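Local coordinates for protein acetyltransferase-like, GNAT family (Bacteroides thetaiotaomicron, PDB 3EY5) that probably catalyses N-acetyl transfer as a member of the GNAT acetyltransferase family, although its substrate is not established, at residues A[105-110]-A[153-158]. Numbering follows the deposited sequence.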
loop_
_atom_site.group_PDB
_atom_site.type_symbol
_atom_site.label_atom_id
_atom_site.label_comp_id
_atom_site.label_asym_id
_atom_site.label_seq_id
_atom_site.Cartn_x
_atom_site.Cartn_y
_atom_site.Cartn_z
ATOM N N PRO A 105 -4.268 4.166 12.913
ATOM C CA PRO A 105 -2.939 4.430 12.294
ATOM C C PRO A 105 -2.699 3.654 10.975
ATOM O O PRO A 105 -3.221 2.542 10.765
ATOM C CB PRO A 105 -1.951 3.988 13.364
ATOM C CG PRO A 105 -2.771 4.093 14.723
ATOM C CD PRO A 105 -4.149 3.676 14.313
ATOM N N ILE A 106 -1.978 4.285 10.066
ATOM C CA ILE A 106 -1.790 3.731 8.714
ATOM C C ILE A 106 -0.306 3.501 8.570
ATOM O O ILE A 106 0.487 4.413 8.822
ATOM C CB ILE A 106 -2.218 4.698 7.621
ATOM C CG1 ILE A 106 -3.685 5.107 7.782
ATOM C CG2 ILE A 106 -1.967 4.071 6.198
ATOM C CD1 ILE A 106 -4.080 6.178 6.808
ATOM N N VAL A 107 0.050 2.285 8.185
ATOM C CA VAL A 107 1.443 1.942 7.964
ATOM C C VAL A 107 1.626 1.657 6.482
ATOM O O VAL A 107 0.809 0.960 5.871
ATOM C CB VAL A 107 1.883 0.719 8.808
ATOM C CG1 VAL A 107 3.378 0.414 8.589
ATOM C CG2 VAL A 107 1.551 0.931 10.344
ATOM N N LEU A 108 2.695 2.201 5.907
ATOM C CA LEU A 108 3.154 1.757 4.560
ATOM C C LEU A 108 4.697 1.593 4.506
ATOM O O LEU A 108 5.402 2.028 5.431
ATOM C CB LEU A 108 2.659 2.712 3.485
ATOM C CG LEU A 108 3.069 4.187 3.677
ATOM C CD1 LEU A 108 4.524 4.389 3.402
ATOM C CD2 LEU A 108 2.304 5.041 2.730
ATOM N N GLU A 109 5.198 0.936 3.462
ATOM C CA GLU A 109 6.652 0.806 3.226
ATOM C C GLU A 109 7.086 1.748 2.103
ATOM O O GLU A 109 6.336 1.948 1.123
ATOM C CB GLU A 109 7.037 -0.607 2.811
ATOM C CG GLU A 109 6.366 -1.741 3.583
ATOM C CD GLU A 109 6.826 -3.128 3.096
ATOM O OE1 GLU A 109 7.651 -3.181 2.156
ATOM O OE2 GLU A 109 6.372 -4.172 3.637
ATOM N N VAL A 110 8.253 2.363 2.277
ATOM C CA VAL A 110 8.893 3.146 1.231
ATOM C C VAL A 110 10.314 2.641 1.019
ATOM O O VAL A 110 10.927 2.058 1.906
ATOM C CB VAL A 110 8.950 4.667 1.514
ATOM C CG1 VAL A 110 7.573 5.246 1.565
ATOM C CG2 VAL A 110 9.707 4.961 2.776
ATOM N N LEU A 153 9.580 1.870 7.067
ATOM C CA LEU A 153 8.137 2.033 7.296
ATOM C C LEU A 153 7.872 3.510 7.542
ATOM O O LEU A 153 8.728 4.240 8.045
ATOM C CB LEU A 153 7.664 1.236 8.501
ATOM C CG LEU A 153 7.813 -0.285 8.497
ATOM C CD1 LEU A 153 7.324 -0.768 9.895
ATOM C CD2 LEU A 153 6.987 -0.939 7.334
HETATM N N MSE A 154 6.672 3.929 7.191
HETATM C CA MSE A 154 6.251 5.295 7.426
HETATM C C MSE A 154 4.867 5.192 7.985
HETATM O O MSE A 154 4.072 4.378 7.510
HETATM C CB MSE A 154 6.255 6.080 6.126
HETATM C CG MSE A 154 7.647 6.369 5.630
HETATM SE SE MSE A 154 7.588 7.800 4.383
HETATM C CE MSE A 154 7.270 9.214 5.699
ATOM N N VAL A 155 4.608 5.992 9.022
ATOM C CA VAL A 155 3.393 5.836 9.806
ATOM C C VAL A 155 2.604 7.131 9.938
ATOM O O VAL A 155 3.163 8.200 10.175
ATOM C CB VAL A 155 3.726 5.228 11.207
ATOM C CG1 VAL A 155 2.453 4.914 11.989
ATOM C CG2 VAL A 155 4.527 3.955 11.003
ATOM N N HIS A 156 1.296 7.045 9.787
ATOM C CA HIS A 156 0.463 8.208 10.046
ATOM C C HIS A 156 -0.400 7.805 11.226
ATOM O O HIS A 156 -1.050 6.759 11.176
ATOM C CB HIS A 156 -0.399 8.556 8.818
ATOM C CG HIS A 156 -1.392 9.645 9.072
ATOM N ND1 HIS A 156 -1.083 10.980 8.930
ATOM C CD2 HIS A 156 -2.689 9.598 9.463
ATOM C CE1 HIS A 156 -2.147 11.713 9.215
ATOM N NE2 HIS A 156 -3.135 10.897 9.545
ATOM N N GLY A 157 -0.366 8.592 12.302
ATOM C CA GLY A 157 -1.152 8.284 13.498
ATOM C C GLY A 157 -0.297 7.989 14.731
ATOM O O GLY A 157 0.924 8.070 14.679
ATOM N N ASN A 158 -0.941 7.629 15.834
ATOM C CA ASN A 158 -0.268 7.492 17.133
ATOM C C ASN A 158 0.278 6.075 17.273
ATOM O O ASN A 158 -0.383 5.173 17.822
ATOM C CB ASN A 158 -1.217 7.928 18.290
ATOM C CG ASN A 158 -0.726 7.497 19.719
ATOM O OD1 ASN A 158 -1.513 6.970 20.526
ATOM N ND2 ASN A 158 0.554 7.751 20.029
#
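Leu108 and Met154, a selenomethionine here, face each other as an antiparallel hydrogen-bonded pair and show how alternate residues of two strands build two different surfaces. Their side chains lie side by side and point the same way; CG of Leu108 sits between its backbone N and carbonyl carbon (chi1 57°), and its CD1 comes to 3.6 Å from Met154 CB. Farther out, Val110 meets the selenomethionine at about a right angle, with CG2 3.8 Å from Met154 CG and CG1 equally near Met154 SE. Ile106 and His156 continue this surface, their CB atoms 4.4 Å apart, while His156 ND1 is hydrogen-bonded to Gly129 O and the imidazole meets the ring of Phe130, the planes at about 45°. Helix 116-127 covers the same face through Tyr125 and Ile122.

On the other face Leu153 packs against Val107 and Glu109. Its side chain crosses that of Val107 obliquely, with Leu153 CD2 4.1 Å from Val107 CG1, and the same CD2 lies 3.9 Å from Glu109 CG. The extended chain of Glu109 carries its carboxylate beyond this apolar patch, where OE2 is hydrogen-bonded to Tyr137 OH and OE1 to Gln139 NE2.

Between the faces, four backbone hydrogen bonds join the strands. Leu108 N reaches Met154 O at 3.0 Å with a nearly straight N-H...O angle of 174°, and Met154 N returns to Leu108 O at 2.9 Å. Ile106 and His156 repeat the reciprocal pair. Strand 106-110 thus pairs antiparallel with strand 149-156 on one edge and parallel with strand 74-81 on the other, the one parallel pair in the mixed sheet, as expected of the GNAT fold.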